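Local coordinates for protein inulin fructotransferase (Bacillus sp. snu-7, PDB 2INV) that cleaves inulin by intramolecular fructosyl transfer, probably releasing a cyclic di-fructose anhydride, as a trimer of right-handed parallel beta-helices, at residues A[286-300]-A[325-339]. Sequence-based numbering, arbitrary orientation.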
ATOM      1  N   CYS A 286      -2.753  -7.278 -25.463  1.00 14.00           N
ATOM      2  CA  CYS A 286      -2.400  -6.332 -24.412  1.00 14.02           C
ATOM      3  C   CYS A 286      -1.011  -5.863 -24.813  1.00 12.73           C
ATOM      4  O   CYS A 286      -0.144  -6.683 -25.129  1.00 12.74           O
ATOM      5  CB  CYS A 286      -2.364  -7.014 -23.040  1.00 13.72           C
ATOM      6  SG  CYS A 286      -3.987  -7.490 -22.408  1.00 13.87           S
ATOM      7  N   LYS A 287      -0.793  -4.552 -24.804  1.00 12.81           N
ATOM      8  CA  LYS A 287       0.501  -4.013 -25.212  1.00 13.44           C
ATOM      9  C   LYS A 287       1.248  -3.247 -24.127  1.00 12.40           C
ATOM     10  O   LYS A 287       0.651  -2.544 -23.312  1.00 11.15           O
ATOM     11  CB  LYS A 287       0.332  -3.069 -26.414  1.00 15.49           C
ATOM     12  CG  LYS A 287      -0.278  -3.691 -27.663  1.00 19.14           C
ATOM     13  CD  LYS A 287      -0.234  -2.707 -28.842  1.00 21.91           C
ATOM     14  CE  LYS A 287      -1.018  -1.443 -28.591  1.00 24.07           C
ATOM     15  NZ  LYS A 287      -2.488  -1.664 -28.497  1.00 26.25           N
ATOM     16  N   GLU A 288       2.567  -3.397 -24.137  1.00 11.43           N
ATOM     17  CA  GLU A 288       3.457  -2.678 -23.233  1.00 11.99           C
ATOM     18  C   GLU A 288       3.189  -2.726 -21.726  1.00 11.08           C
ATOM     19  O   GLU A 288       3.259  -1.706 -21.041  1.00 10.46           O
ATOM     20  CB  GLU A 288       3.525  -1.223 -23.718  1.00 13.00           C
ATOM     21  CG  GLU A 288       3.978  -1.134 -25.171  1.00 14.28           C
ATOM     22  CD  GLU A 288       3.403   0.053 -25.934  1.00 14.07           C
ATOM     23  OE1 GLU A 288       3.225   1.127 -25.326  1.00 14.47           O
ATOM     24  OE2 GLU A 288       3.137  -0.092 -27.147  1.00 16.72           O
ATOM     25  N   ASN A 289       2.910  -3.915 -21.204  1.00 10.74           N
ATOM     26  CA  ASN A 289       2.636  -4.065 -19.782  1.00 10.11           C
ATOM     27  C   ASN A 289       3.810  -4.662 -19.023  1.00 10.38           C
ATOM     28  O   ASN A 289       4.591  -5.454 -19.564  1.00 10.54           O
ATOM     29  CB  ASN A 289       1.392  -4.928 -19.581  1.00  9.90           C
ATOM     30  CG  ASN A 289       0.191  -4.377 -20.316  1.00 10.67           C
ATOM     31  OD1 ASN A 289      -0.426  -3.405 -19.883  1.00  9.67           O
ATOM     32  ND2 ASN A 289      -0.135  -4.985 -21.451  1.00  8.87           N
ATOM     33  N   LEU A 290       3.922  -4.256 -17.763  1.00  9.52           N
ATOM     34  CA  LEU A 290       4.985  -4.714 -16.888  1.00 10.74           C
ATOM     35  C   LEU A 290       4.466  -5.689 -15.838  1.00 10.12           C
ATOM     36  O   LEU A 290       3.604  -5.343 -15.023  1.00 12.00           O
ATOM     37  CB  LEU A 290       5.629  -3.506 -16.214  1.00  8.98           C
ATOM     38  CG  LEU A 290       6.742  -3.728 -15.190  1.00  7.94           C
ATOM     39  CD1 LEU A 290       7.952  -4.365 -15.851  1.00  8.65           C
ATOM     40  CD2 LEU A 290       7.113  -2.389 -14.567  1.00  9.91           C
ATOM     41  N   ILE A 291       4.984  -6.913 -15.888  1.00 10.63           N
ATOM     42  CA  ILE A 291       4.610  -7.966 -14.948  1.00 11.74           C
ATOM     43  C   ILE A 291       5.932  -8.332 -14.305  1.00 11.24           C
ATOM     44  O   ILE A 291       6.716  -9.089 -14.874  1.00 10.76           O
ATOM     45  CB  ILE A 291       4.054  -9.186 -15.680  1.00 12.30           C
ATOM     46  CG1 ILE A 291       3.046  -8.726 -16.736  1.00 13.55           C
ATOM     47  CG2 ILE A 291       3.399 -10.134 -14.682  1.00 13.77           C
ATOM     48  CD1 ILE A 291       1.801  -8.126 -16.163  1.00 15.73           C
ATOM     49  N   THR A 292       6.179  -7.807 -13.112  1.00 11.46           N
ATOM     50  CA  THR A 292       7.450  -8.060 -12.467  1.00 11.34           C
ATOM     51  C   THR A 292       7.378  -8.141 -10.952  1.00 10.93           C
ATOM     52  O   THR A 292       6.430  -7.648 -10.339  1.00  9.18           O
ATOM     53  CB  THR A 292       8.431  -6.948 -12.875  1.00 12.10           C
ATOM     54  OG1 THR A 292       9.766  -7.304 -12.508  1.00 12.73           O
ATOM     55  CG2 THR A 292       8.051  -5.633 -12.198  1.00 12.09           C
ATOM     56  N   ALA A 293       8.395  -8.760 -10.359  1.00 10.87           N
ATOM     57  CA  ALA A 293       8.483  -8.897  -8.908  1.00 10.76           C
ATOM     58  C   ALA A 293       7.258  -9.554  -8.267  1.00 10.96           C
ATOM     59  O   ALA A 293       6.839  -9.162  -7.173  1.00 10.28           O
ATOM     60  CB  ALA A 293       8.716  -7.530  -8.281  1.00  9.50           C
ATOM     61  N   ASN A 294       6.698 -10.559  -8.931  1.00 10.75           N
ATOM     62  CA  ASN A 294       5.526 -11.259  -8.408  1.00 10.90           C
ATOM     63  C   ASN A 294       5.875 -12.701  -8.066  1.00 11.07           C
ATOM     64  O   ASN A 294       6.726 -13.315  -8.713  1.00 10.39           O
ATOM     65  CB  ASN A 294       4.401 -11.295  -9.449  1.00 11.26           C
ATOM     66  CG  ASN A 294       3.909  -9.918  -9.833  1.00 10.85           C
ATOM     67  OD1 ASN A 294       3.251  -9.232  -9.047  1.00 11.14           O
ATOM     68  ND2 ASN A 294       4.242  -9.497 -11.047  1.00 10.83           N
ATOM     69  N   HIS A 295       5.219 -13.244  -7.047  1.00 12.04           N
ATOM     70  CA  HIS A 295       5.443 -14.639  -6.695  1.00 12.22           C
ATOM     71  C   HIS A 295       4.260 -15.394  -7.262  1.00 11.95           C
ATOM     72  O   HIS A 295       3.114 -15.172  -6.868  1.00 12.10           O
ATOM     73  CB  HIS A 295       5.509 -14.862  -5.190  1.00 12.45           C
ATOM     74  CG  HIS A 295       6.050 -16.205  -4.813  1.00 13.60           C
ATOM     75  ND1 HIS A 295       5.339 -17.374  -4.984  1.00 12.75           N
ATOM     76  CD2 HIS A 295       7.206 -16.556  -4.202  1.00 13.73           C
ATOM     77  CE1 HIS A 295       6.029 -18.384  -4.486  1.00 13.42           C
ATOM     78  NE2 HIS A 295       7.165 -17.913  -4.004  1.00 13.48           N
ATOM     79  N   ILE A 296       4.549 -16.287  -8.196  1.00 11.41           N
ATOM     80  CA  ILE A 296       3.515 -17.052  -8.870  1.00 12.94           C
ATOM     81  C   ILE A 296       3.605 -18.534  -8.537  1.00 12.83           C
ATOM     82  O   ILE A 296       4.495 -19.240  -9.003  1.00 13.12           O
ATOM     83  CB  ILE A 296       3.638 -16.811 -10.380  1.00 13.20           C
ATOM     84  CG1 ILE A 296       3.743 -15.300 -10.617  1.00 14.92           C
ATOM     85  CG2 ILE A 296       2.449 -17.394 -11.121  1.00 14.32           C
ATOM     86  CD1 ILE A 296       4.215 -14.905 -11.985  1.00 13.11           C
ATOM     87  N   ARG A 297       2.672 -18.990  -7.711  1.00 12.46           N
ATOM     88  CA  ARG A 297       2.630 -20.373  -7.273  1.00 13.00           C
ATOM     89  C   ARG A 297       1.413 -21.126  -7.770  1.00 12.86           C
ATOM     90  O   ARG A 297       0.268 -20.793  -7.456  1.00 12.55           O
ATOM     91  CB  ARG A 297       2.711 -20.437  -5.741  1.00 15.23           C
ATOM     92  CG  ARG A 297       1.887 -21.548  -5.095  1.00 19.10           C
ATOM     93  CD  ARG A 297       2.364 -22.913  -5.511  1.00 19.21           C
ATOM     94  NE  ARG A 297       2.612 -23.778  -4.363  1.00 18.33           N
ATOM     95  CZ  ARG A 297       3.524 -24.746  -4.347  1.00 17.92           C
ATOM     96  NH1 ARG A 297       4.276 -24.974  -5.422  1.00 19.32           N
ATOM     97  NH2 ARG A 297       3.695 -25.482  -3.253  1.00 16.16           N
ATOM     98  N   ARG A 298       1.691 -22.159  -8.552  1.00 12.88           N
ATOM     99  CA  ARG A 298       0.657 -23.009  -9.108  1.00 12.64           C
ATOM    100  C   ARG A 298       0.747 -24.352  -8.394  1.00 13.13           C
ATOM    101  O   ARG A 298       1.849 -24.883  -8.200  1.00 12.81           O
ATOM    102  CB  ARG A 298       0.895 -23.197 -10.606  1.00 11.96           C
ATOM    103  CG  ARG A 298       0.098 -24.323 -11.247  1.00 14.23           C
ATOM    104  CD  ARG A 298      -1.392 -24.078 -11.132  1.00 14.89           C
ATOM    105  NE  ARG A 298      -2.117 -25.323 -10.926  1.00 16.89           N
ATOM    106  CZ  ARG A 298      -2.261 -26.276 -11.843  1.00 16.52           C
ATOM    107  NH1 ARG A 298      -1.732 -26.134 -13.049  1.00 17.12           N
ATOM    108  NH2 ARG A 298      -2.935 -27.377 -11.542  1.00 16.17           N
ATOM    109  N   THR A 299      -0.395 -24.887  -7.976  1.00 13.98           N
ATOM    110  CA  THR A 299      -0.396 -26.178  -7.304  1.00 14.68           C
ATOM    111  C   THR A 299      -1.781 -26.779  -7.462  1.00 15.08           C
ATOM    112  O   THR A 299      -2.627 -26.235  -8.181  1.00 13.75           O
ATOM    113  CB  THR A 299      -0.020 -26.050  -5.804  1.00 15.42           C
ATOM    114  OG1 THR A 299       0.274 -27.349  -5.270  1.00 15.51           O
ATOM    115  CG2 THR A 299      -1.158 -25.425  -5.017  1.00 16.45           C
ATOM    116  N   ASN A 300      -2.021 -27.900  -6.799  1.00 15.75           N
ATOM    117  CA  ASN A 300      -3.311 -28.563  -6.919  1.00 16.75           C
ATOM    118  C   ASN A 300      -4.254 -28.170  -5.786  1.00 17.96           C
ATOM    119  O   ASN A 300      -3.830 -27.926  -4.652  1.00 17.73           O
ATOM    120  CB  ASN A 300      -3.121 -30.081  -6.937  1.00 17.40           C
ATOM    121  CG  ASN A 300      -2.298 -30.575  -5.775  1.00 17.50           C
ATOM    122  OD1 ASN A 300      -1.173 -30.119  -5.557  1.00 17.42           O
ATOM    123  ND2 ASN A 300      -2.845 -31.525  -5.029  1.00 18.89           N
ATOM    124  N   ASP A 325       1.880  -7.295 -27.427  1.00 14.24           N
ATOM    125  CA  ASP A 325       3.232  -6.888 -27.786  1.00 13.44           C
ATOM    126  C   ASP A 325       3.957  -6.107 -26.695  1.00 13.59           C
ATOM    127  O   ASP A 325       3.346  -5.507 -25.809  1.00 13.31           O
ATOM    128  CB  ASP A 325       3.219  -6.012 -29.047  1.00 15.32           C
ATOM    129  CG  ASP A 325       2.284  -6.533 -30.117  1.00 15.31           C
ATOM    130  OD1 ASP A 325       2.380  -7.721 -30.493  1.00 14.98           O
ATOM    131  OD2 ASP A 325       1.441  -5.741 -30.584  1.00 20.74           O
ATOM    132  N   ASN A 326       5.280  -6.126 -26.792  1.00 14.36           N
ATOM    133  CA  ASN A 326       6.176  -5.400 -25.907  1.00 12.78           C
ATOM    134  C   ASN A 326       5.966  -5.474 -24.404  1.00 11.94           C
ATOM    135  O   ASN A 326       6.289  -4.532 -23.684  1.00 11.46           O
ATOM    136  CB  ASN A 326       6.217  -3.935 -26.343  1.00 13.61           C
ATOM    137  CG  ASN A 326       7.125  -3.713 -27.529  1.00 14.61           C
ATOM    138  OD1 ASN A 326       8.348  -3.824 -27.412  1.00 13.41           O
ATOM    139  ND2 ASN A 326       6.537  -3.401 -28.683  1.00 14.17           N
ATOM    140  N   ASN A 327       5.446  -6.597 -23.928  1.00 11.54           N
ATOM    141  CA  ASN A 327       5.237  -6.782 -22.497  1.00 10.83           C
ATOM    142  C   ASN A 327       6.535  -7.288 -21.867  1.00 11.76           C
ATOM    143  O   ASN A 327       7.301  -8.016 -22.513  1.00 12.59           O
ATOM    144  CB  ASN A 327       4.099  -7.780 -22.263  1.00 10.89           C
ATOM    145  CG  ASN A 327       2.776  -7.296 -22.830  1.00 10.48           C
ATOM    146  OD1 ASN A 327       2.197  -6.322 -22.349  1.00 10.38           O
ATOM    147  ND2 ASN A 327       2.292  -7.980 -23.860  1.00 11.07           N
ATOM    148  N   LEU A 328       6.786  -6.897 -20.618  1.00 11.33           N
ATOM    149  CA  LEU A 328       7.994  -7.318 -19.918  1.00 10.84           C
ATOM    150  C   LEU A 328       7.675  -8.155 -18.682  1.00 11.23           C
ATOM    151  O   LEU A 328       7.298  -7.618 -17.631  1.00 12.02           O
ATOM    152  CB  LEU A 328       8.830  -6.104 -19.490  1.00 11.04           C
ATOM    153  CG  LEU A 328      10.051  -6.418 -18.604  1.00 12.14           C
ATOM    154  CD1 LEU A 328      11.049  -7.267 -19.380  1.00 11.23           C
ATOM    155  CD2 LEU A 328      10.702  -5.125 -18.149  1.00 10.86           C
ATOM    156  N   ILE A 329       7.836  -9.469 -18.816  1.00 10.90           N
ATOM    157  CA  ILE A 329       7.589 -10.391 -17.720  1.00 10.62           C
ATOM    158  C   ILE A 329       8.955 -10.729 -17.133  1.00 11.47           C
ATOM    159  O   ILE A 329       9.702 -11.531 -17.707  1.00 11.73           O
ATOM    160  CB  ILE A 329       6.902 -11.680 -18.223  1.00 12.74           C
ATOM    161  CG1 ILE A 329       5.644 -11.321 -19.016  1.00 13.97           C
ATOM    162  CG2 ILE A 329       6.546 -12.579 -17.054  1.00 11.77           C
ATOM    163  CD1 ILE A 329       5.890 -11.086 -20.496  1.00 14.62           C
ATOM    164  N   SER A 330       9.281 -10.128 -15.990  1.00 11.72           N
ATOM    165  CA  SER A 330      10.582 -10.362 -15.387  1.00 12.06           C
ATOM    166  C   SER A 330      10.588 -10.373 -13.869  1.00 11.23           C
ATOM    167  O   SER A 330       9.597 -10.034 -13.221  1.00 10.94           O
ATOM    168  CB  SER A 330      11.554  -9.287 -15.875  1.00 13.17           C
ATOM    169  OG  SER A 330      11.054  -7.997 -15.552  1.00 16.44           O
ATOM    170  N   ASP A 331      11.734 -10.759 -13.321  1.00 12.26           N
ATOM    171  CA  ASP A 331      11.937 -10.809 -11.886  1.00 10.51           C
ATOM    172  C   ASP A 331      10.763 -11.435 -11.133  1.00 11.23           C
ATOM    173  O   ASP A 331      10.327 -10.913 -10.107  1.00 10.21           O
ATOM    174  CB  ASP A 331      12.202  -9.395 -11.375  1.00 10.64           C
ATOM    175  CG  ASP A 331      12.693  -9.377  -9.955  1.00 11.13           C
ATOM    176  OD1 ASP A 331      13.532 -10.234  -9.610  1.00 11.86           O
ATOM    177  OD2 ASP A 331      12.261  -8.495  -9.186  1.00 10.44           O
ATOM    178  N   ASN A 332      10.261 -12.553 -11.654  1.00 11.10           N
ATOM    179  CA  ASN A 332       9.141 -13.280 -11.044  1.00 11.80           C
ATOM    180  C   ASN A 332       9.632 -14.643 -10.548  1.00 11.80           C
ATOM    181  O   ASN A 332      10.568 -15.206 -11.122  1.00 11.73           O
ATOM    182  CB  ASN A 332       8.025 -13.512 -12.071  1.00 12.59           C
ATOM    183  CG  ASN A 332       7.389 -12.222 -12.557  1.00 12.83           C
ATOM    184  OD1 ASN A 332       6.857 -11.440 -11.766  1.00 10.38           O
ATOM    185  ND2 ASN A 332       7.434 -11.996 -13.869  1.00 12.27           N
ATOM    186  N   LEU A 333       9.013 -15.169  -9.490  1.00 11.02           N
ATOM    187  CA  LEU A 333       9.399 -16.482  -8.974  1.00 11.19           C
ATOM    188  C   LEU A 333       8.234 -17.454  -9.154  1.00 12.18           C
ATOM    189  O   LEU A 333       7.167 -17.262  -8.573  1.00 12.83           O
ATOM    190  CB  LEU A 333       9.793 -16.395  -7.489  1.00 11.05           C
ATOM    191  CG  LEU A 333      10.592 -17.583  -6.911  1.00  9.81           C
ATOM    192  CD1 LEU A 333      11.029 -17.269  -5.487  1.00 10.42           C
ATOM    193  CD2 LEU A 333       9.767 -18.860  -6.942  1.00 11.77           C
ATOM    194  N   PHE A 334       8.447 -18.486  -9.968  1.00 11.94           N
ATOM    195  CA  PHE A 334       7.418 -19.487 -10.227  1.00 12.42           C
ATOM    196  C   PHE A 334       7.641 -20.767  -9.421  1.00 11.88           C
ATOM    197  O   PHE A 334       8.650 -21.448  -9.589  1.00 13.41           O
ATOM    198  CB  PHE A 334       7.377 -19.862 -11.714  1.00 12.59           C
ATOM    199  CG  PHE A 334       6.975 -18.736 -12.628  1.00 12.36           C
ATOM    200  CD1 PHE A 334       7.868 -17.711 -12.925  1.00 14.01           C
ATOM    201  CD2 PHE A 334       5.713 -18.714 -13.210  1.00 13.32           C
ATOM    202  CE1 PHE A 334       7.517 -16.683 -13.790  1.00 13.85           C
ATOM    203  CE2 PHE A 334       5.347 -17.685 -14.079  1.00 12.28           C
ATOM    204  CZ  PHE A 334       6.247 -16.673 -14.370  1.00 12.09           C
ATOM    205  N   ALA A 335       6.681 -21.099  -8.562  1.00 11.83           N
ATOM    206  CA  ALA A 335       6.750 -22.310  -7.744  1.00 11.20           C
ATOM    207  C   ALA A 335       5.597 -23.198  -8.195  1.00 11.92           C
ATOM    208  O   ALA A 335       4.438 -22.952  -7.867  1.00 12.00           O
ATOM    209  CB  ALA A 335       6.605 -21.962  -6.272  1.00 12.21           C
ATOM    210  N   TYR A 336       5.927 -24.234  -8.952  1.00 12.69           N
ATOM    211  CA  TYR A 336       4.923 -25.139  -9.489  1.00 14.01           C
ATOM    212  C   TYR A 336       5.006 -26.548  -8.907  1.00 15.02           C
ATOM    213  O   TYR A 336       6.002 -27.261  -9.082  1.00 15.12           O
ATOM    214  CB  TYR A 336       5.057 -25.153 -11.016  1.00 14.23           C
ATOM    215  CG  TYR A 336       4.079 -26.024 -11.755  1.00 13.89           C
ATOM    216  CD1 TYR A 336       4.220 -27.411 -11.759  1.00 14.39           C
ATOM    217  CD2 TYR A 336       3.027 -25.466 -12.480  1.00 14.72           C
ATOM    218  CE1 TYR A 336       3.343 -28.222 -12.466  1.00 14.46           C
ATOM    219  CE2 TYR A 336       2.141 -26.271 -13.194  1.00 13.97           C
ATOM    220  CZ  TYR A 336       2.305 -27.644 -13.183  1.00 14.36           C
ATOM    221  OH  TYR A 336       1.441 -28.450 -13.885  1.00 14.78           O
ATOM    222  N   ASN A 337       3.947 -26.939  -8.202  1.00 15.45           N
ATOM    223  CA  ASN A 337       3.870 -28.261  -7.581  1.00 16.49           C
ATOM    224  C   ASN A 337       2.530 -28.899  -7.941  1.00 16.28           C
ATOM    225  O   ASN A 337       1.493 -28.600  -7.333  1.00 15.88           O
ATOM    226  CB  ASN A 337       3.981 -28.144  -6.061  1.00 19.29           C
ATOM    227  CG  ASN A 337       4.227 -29.469  -5.394  1.00 22.62           C
ATOM    228  OD1 ASN A 337       4.309 -29.552  -4.173  1.00 25.15           O
ATOM    229  ND2 ASN A 337       4.377 -30.510  -6.193  1.00 23.79           N
ATOM    230  N   VAL A 338       2.555 -29.774  -8.938  1.00 15.56           N
ATOM    231  CA  VAL A 338       1.348 -30.434  -9.395  1.00 17.07           C
ATOM    232  C   VAL A 338       1.608 -31.900  -9.734  1.00 17.91           C
ATOM    233  O   VAL A 338       2.570 -32.234 -10.425  1.00 17.91           O
ATOM    234  CB  VAL A 338       0.777 -29.713 -10.639  1.00 16.55           C
ATOM    235  CG1 VAL A 338      -0.453 -30.451 -11.166  1.00 16.07           C
ATOM    236  CG2 VAL A 338       0.414 -28.284 -10.284  1.00 15.92           C
ATOM    237  N   PRO A 339       0.772 -32.802  -9.198  1.00 19.20           N
ATOM    238  CA  PRO A 339       0.859 -34.248  -9.422  1.00 20.56           C
ATOM    239  C   PRO A 339       0.982 -34.594 -10.907  1.00 21.40           C
ATOM    240  O   PRO A 339       0.184 -34.132 -11.726  1.00 21.44           O
ATOM    241  CB  PRO A 339      -0.449 -34.753  -8.823  1.00 20.14           C
ATOM    242  CG  PRO A 339      -0.581 -33.891  -7.610  1.00 20.65           C
ATOM    243  CD  PRO A 339      -0.142 -32.506  -8.078  1.00 19.60           C
TER
HETATM  244  O   HOH W   1       3.864  -2.241 -28.618  1.00 15.45           O
HETATM  245  O   HOH W   2       5.796 -27.600  -3.015  1.00 21.18           O
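Two successive coils of the right-handed parallel beta-helix stack here, strand 290-292 on 328-330 and, past a corner, 295-299 on 332-337. At the first turn Asn-289 and Asn-327 lie side by side with amide planes 9° apart. Asn-327 OD1 accepts from Asn-289 N and Asn-289 ND2, each at 2.8 Å; Asn-289 OD1 in turn takes Cys-265 N. Asn-327 ND2 reaches Cys-286 O at 3.0 Å. A serine in place of Asn-327 would probably leave Asn-289 N and Cys-286 O without these mates. Asn-332 repeats most of the pattern at the corner: OD1 takes Asn-294 N at 3.0 Å and ND2 reaches Ile-291 O, but its bond from Asn-294 ND2, which also serves Val-267 O, is weak. Inside the helix, Ile-296 CD1 sits over the Phe-334 ring face, 4.0 Å from the centroid. Arg-298 CG lies anti to the backbone N (chi1 166°), 3.4 Å from Tyr-336 CD2; Val-338 CG2 covers its guanidinium, and Asp-315 pairs with NH1. Outside, Thr-292 OG1 bonds Asp-331 of a neighbouring subunit, and His-295 NE2 bonds Glu-288 O of the other neighbour. The contact thus satisfies buried backbone groups with amides at the turns, while outward polar groups join the trimer.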